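Local structure of mandelate racemase / muconate lactonizing enzyme (Burkholderia pseudomallei, 2POD) at residues Pro321-Leu330 and Gln346-Tyr357. The protein belongs to the enolase superfamily and probably acts as a lyase, though its substrate is not established. Sequence-based numbering, arbitrary orientation.
Sequences PHDCTGPVVL and QESVRAFYDGWY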
loop_
_atom_site.group_PDB
_atom_site.type_symbol
_atom_site.label_atom_id
_atom_site.label_comp_id
_atom_site.label_asym_id
_atom_site.label_seq_id
_atom_site.Cartn_x
_atom_site.Cartn_y
_atom_site.Cartn_z
ATOM N N PRO B 321 30.299 -9.276 -6.576
ATOM C CA PRO B 321 31.241 -8.161 -6.432
ATOM C C PRO B 321 31.883 -7.681 -7.740
ATOM O O PRO B 321 32.271 -8.492 -8.588
ATOM C CB PRO B 321 32.291 -8.705 -5.467
ATOM C CG PRO B 321 31.623 -9.877 -4.806
ATOM C CD PRO B 321 30.772 -10.474 -5.869
ATOM N N HIS B 322 31.971 -6.359 -7.871
ATOM C CA HIS B 322 32.495 -5.667 -9.042
ATOM C C HIS B 322 34.015 -5.603 -8.973
ATOM O O HIS B 322 34.579 -5.250 -7.932
ATOM C CB HIS B 322 31.941 -4.233 -9.063
ATOM C CG HIS B 322 32.265 -3.464 -10.307
ATOM N ND1 HIS B 322 32.841 -2.212 -10.281
ATOM C CD2 HIS B 322 32.077 -3.762 -11.612
ATOM C CE1 HIS B 322 32.993 -1.773 -11.518
ATOM N NE2 HIS B 322 32.538 -2.696 -12.345
ATOM N N ASP B 323 34.674 -5.940 -10.081
ATOM C CA ASP B 323 36.024 -5.443 -10.342
ATOM C C ASP B 323 36.051 -4.512 -11.550
ATOM O O ASP B 323 35.688 -3.340 -11.426
ATOM C CB ASP B 323 37.040 -6.584 -10.492
ATOM C CG ASP B 323 38.436 -6.083 -10.882
ATOM O OD1 ASP B 323 38.956 -5.137 -10.232
ATOM O OD2 ASP B 323 38.992 -6.624 -11.865
ATOM N N CYS B 324 36.483 -5.041 -12.701
ATOM C CA CYS B 324 36.968 -4.253 -13.849
ATOM C C CYS B 324 37.891 -3.057 -13.536
ATOM O O CYS B 324 37.950 -2.097 -14.304
ATOM C CB CYS B 324 35.789 -3.827 -14.735
ATOM S SG CYS B 324 36.193 -3.440 -16.461
ATOM N N THR B 325 38.597 -3.099 -12.408
ATOM C CA THR B 325 39.388 -1.949 -11.958
ATOM C C THR B 325 40.814 -2.360 -11.593
ATOM O O THR B 325 41.460 -3.057 -12.368
ATOM C CB THR B 325 38.703 -1.149 -10.821
ATOM O OG1 THR B 325 38.423 -2.016 -9.717
ATOM C CG2 THR B 325 37.405 -0.512 -11.309
ATOM N N GLY B 326 41.304 -1.931 -10.433
ATOM C CA GLY B 326 42.667 -2.259 -10.015
ATOM C C GLY B 326 42.822 -3.646 -9.403
ATOM O O GLY B 326 41.822 -4.288 -9.064
ATOM N N PRO B 327 44.082 -4.124 -9.268
ATOM C CA PRO B 327 44.372 -5.471 -8.763
ATOM C C PRO B 327 44.011 -5.713 -7.297
ATOM O O PRO B 327 43.670 -6.843 -6.934
ATOM C CB PRO B 327 45.888 -5.603 -8.965
ATOM C CG PRO B 327 46.388 -4.213 -8.975
ATOM C CD PRO B 327 45.320 -3.415 -9.645
ATOM N N VAL B 328 44.090 -4.674 -6.465
ATOM C CA VAL B 328 43.830 -4.822 -5.031
ATOM C C VAL B 328 42.339 -5.018 -4.781
ATOM O O VAL B 328 41.949 -5.850 -3.952
ATOM C CB VAL B 328 44.396 -3.636 -4.208
ATOM C CG1 VAL B 328 43.846 -3.611 -2.779
ATOM C CG2 VAL B 328 45.898 -3.683 -4.196
ATOM N N VAL B 329 41.523 -4.274 -5.530
ATOM C CA VAL B 329 40.065 -4.441 -5.522
ATOM C C VAL B 329 39.639 -5.844 -5.964
ATOM O O VAL B 329 38.804 -6.461 -5.307
ATOM C CB VAL B 329 39.343 -3.299 -6.306
ATOM C CG1 VAL B 329 37.938 -3.690 -6.744
ATOM C CG2 VAL B 329 39.283 -2.060 -5.451
ATOM N N LEU B 330 40.253 -6.358 -7.031
ATOM C CA LEU B 330 39.975 -7.717 -7.530
ATOM C C LEU B 330 40.290 -8.790 -6.488
ATOM O O LEU B 330 39.625 -9.818 -6.421
ATOM C CB LEU B 330 40.773 -7.991 -8.817
ATOM C CG LEU B 330 40.397 -9.090 -9.832
ATOM C CD1 LEU B 330 41.481 -10.123 -10.000
ATOM C CD2 LEU B 330 39.043 -9.769 -9.647
ATOM N N GLN B 346 32.437 -13.853 -9.432
ATOM C CA GLN B 346 33.373 -12.758 -9.264
ATOM C C GLN B 346 33.791 -12.232 -10.625
ATOM O O GLN B 346 34.411 -12.957 -11.407
ATOM C CB GLN B 346 34.596 -13.231 -8.478
ATOM C CG GLN B 346 35.679 -12.184 -8.334
ATOM C CD GLN B 346 35.168 -10.923 -7.692
ATOM O OE1 GLN B 346 35.197 -9.851 -8.293
ATOM N NE2 GLN B 346 34.684 -11.041 -6.466
ATOM N N GLU B 347 33.442 -10.976 -10.899
ATOM C CA GLU B 347 33.943 -10.238 -12.068
ATOM C C GLU B 347 35.468 -10.275 -12.155
ATOM O O GLU B 347 36.157 -10.033 -11.165
ATOM C CB GLU B 347 33.454 -8.786 -12.018
ATOM C CG GLU B 347 33.822 -7.927 -13.226
ATOM C CD GLU B 347 32.919 -6.709 -13.389
ATOM O OE1 GLU B 347 31.936 -6.580 -12.628
ATOM O OE2 GLU B 347 33.181 -5.884 -14.292
ATOM N N SER B 348 35.973 -10.607 -13.338
ATOM C CA SER B 348 37.374 -10.392 -13.675
ATOM C C SER B 348 37.514 -10.021 -15.149
ATOM O O SER B 348 36.622 -10.302 -15.961
ATOM C CB SER B 348 38.196 -11.643 -13.358
ATOM O OG SER B 348 37.922 -12.688 -14.283
ATOM N N VAL B 349 38.630 -9.376 -15.485
ATOM C CA VAL B 349 38.931 -8.979 -16.863
ATOM C C VAL B 349 40.285 -9.570 -17.268
ATOM O O VAL B 349 41.309 -9.223 -16.686
ATOM C CB VAL B 349 38.965 -7.433 -17.009
ATOM C CG1 VAL B 349 39.128 -7.027 -18.467
ATOM C CG2 VAL B 349 37.703 -6.818 -16.455
ATOM N N ARG B 350 40.281 -10.463 -18.256
ATOM C CA ARG B 350 41.485 -11.218 -18.619
ATOM C C ARG B 350 42.620 -10.364 -19.186
ATOM O O ARG B 350 43.792 -10.632 -18.916
ATOM C CB ARG B 350 41.159 -12.423 -19.514
ATOM C CG ARG B 350 40.485 -12.079 -20.830
ATOM C CD ARG B 350 40.177 -13.318 -21.639
ATOM N NE ARG B 350 39.763 -12.952 -22.992
ATOM C CZ ARG B 350 39.685 -13.794 -24.017
ATOM N NH1 ARG B 350 39.984 -15.077 -23.862
ATOM N NH2 ARG B 350 39.304 -13.346 -25.205
ATOM N N ALA B 351 42.259 -9.310 -19.919
ATOM C CA ALA B 351 43.206 -8.282 -20.376
ATOM C C ALA B 351 43.879 -7.507 -19.237
ATOM O O ALA B 351 44.882 -6.822 -19.451
ATOM C CB ALA B 351 42.513 -7.315 -21.328
ATOM N N PHE B 352 43.319 -7.612 -18.035
ATOM C CA PHE B 352 43.843 -6.900 -16.878
ATOM C C PHE B 352 44.777 -7.821 -16.089
ATOM O O PHE B 352 45.936 -7.468 -15.850
ATOM C CB PHE B 352 42.698 -6.396 -15.986
ATOM C CG PHE B 352 42.013 -5.140 -16.482
ATOM C CD1 PHE B 352 41.997 -4.797 -17.837
ATOM C CD2 PHE B 352 41.350 -4.309 -15.578
ATOM C CE1 PHE B 352 41.353 -3.640 -18.275
ATOM C CE2 PHE B 352 40.698 -3.150 -16.011
ATOM C CZ PHE B 352 40.701 -2.817 -17.364
ATOM N N TYR B 353 44.278 -9.001 -15.705
ATOM C CA TYR B 353 45.060 -9.945 -14.897
ATOM C C TYR B 353 46.157 -10.737 -15.618
ATOM O O TYR B 353 47.140 -11.136 -14.989
ATOM C CB TYR B 353 44.186 -10.838 -13.992
ATOM C CG TYR B 353 43.263 -11.808 -14.705
ATOM C CD1 TYR B 353 43.755 -12.962 -15.318
ATOM C CD2 TYR B 353 41.890 -11.591 -14.733
ATOM C CE1 TYR B 353 42.910 -13.852 -15.966
ATOM C CE2 TYR B 353 41.036 -12.478 -15.375
ATOM C CZ TYR B 353 41.550 -13.601 -15.991
ATOM O OH TYR B 353 40.702 -14.477 -16.626
ATOM N N ASP B 354 45.985 -10.977 -16.918
ATOM C CA ASP B 354 47.097 -11.453 -17.757
ATOM C C ASP B 354 47.920 -10.288 -18.313
ATOM O O ASP B 354 49.032 -10.487 -18.807
ATOM C CB ASP B 354 46.617 -12.356 -18.906
ATOM C CG ASP B 354 45.742 -13.517 -18.434
ATOM O OD1 ASP B 354 46.176 -14.306 -17.565
ATOM O OD2 ASP B 354 44.614 -13.651 -18.958
ATOM N N GLY B 355 47.372 -9.078 -18.223
ATOM C CA GLY B 355 48.027 -7.887 -18.745
ATOM C C GLY B 355 48.653 -7.020 -17.670
ATOM O O GLY B 355 49.576 -7.451 -16.977
ATOM N N TRP B 356 48.133 -5.800 -17.529
ATOM C CA TRP B 356 48.811 -4.726 -16.801
ATOM C C TRP B 356 48.871 -4.844 -15.275
ATOM O O TRP B 356 49.542 -4.037 -14.625
ATOM C CB TRP B 356 48.271 -3.353 -17.219
ATOM C CG TRP B 356 46.824 -3.076 -16.857
ATOM C CD1 TRP B 356 45.725 -3.330 -17.630
ATOM C CD2 TRP B 356 46.332 -2.467 -15.652
ATOM N NE1 TRP B 356 44.583 -2.929 -16.977
ATOM C CE2 TRP B 356 44.926 -2.396 -15.763
ATOM C CE3 TRP B 356 46.942 -1.985 -14.485
ATOM C CZ2 TRP B 356 44.118 -1.858 -14.753
ATOM C CZ3 TRP B 356 46.136 -1.445 -13.482
ATOM C CH2 TRP B 356 44.742 -1.391 -13.624
ATOM N N TYR B 357 48.183 -5.839 -14.711
ATOM C CA TYR B 357 48.230 -6.117 -13.265
ATOM C C TYR B 357 49.594 -6.679 -12.857
ATOM O O TYR B 357 50.063 -6.441 -11.737
ATOM C CB TYR B 357 47.163 -7.146 -12.863
ATOM C CG TYR B 357 45.724 -6.670 -12.721
ATOM C CD1 TYR B 357 44.740 -7.549 -12.266
ATOM C CD2 TYR B 357 45.342 -5.367 -13.034
ATOM C CE1 TYR B 357 43.419 -7.155 -12.134
ATOM C CE2 TYR B 357 44.019 -4.958 -12.898
ATOM C CZ TYR B 357 43.061 -5.862 -12.447
ATOM O OH TYR B 357 41.743 -5.480 -12.312
#
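At the mouth of the enolase-superfamily barrel, His322 and Glu347 lie side by side and point the same way; the His322 side chain is about 3 Å from a sodium ion whose site is formed by Glu220, Glu246 and Glu272. Glu347 OE1 meets the edge of the imidazole at CD2 (3.0 Å), the carboxylate turned 74° from the ring. ND1 of that ring is hydrogen-bonded to Asp295, an arrangement consistent with the His-Asp dyad of mandelate racemase, while Glu347 OE2 is hydrogen-bonded to Thr122 OG1 and touches Cys324 CB (3.4 Å). With CG anti to the backbone N (chi1 -176°), the extended Glu347 chain carries its carboxylate to the His322 ring edge. Barrel strands 319-321 and 346-348 lead into helices 327-339 and 350-356. Farther along, Tyr357 bridges the segments: its OH is modelled as donating to Thr325 O at a very short, doubtful 2.4 Å, and sits 3.0 Å from Asp323 OD2. Asp323 OD1 accepts from Thr325 N, an Asx turn that shapes the loop presenting this carbonyl. Pro327 CB makes a CH-pi contact over one face of the Tyr357 ring, 4.0 Å from its centroid; Phe352 CB packs on the opposite face, and Leu330 CD1 abuts the edge at CE1 (4.1 Å).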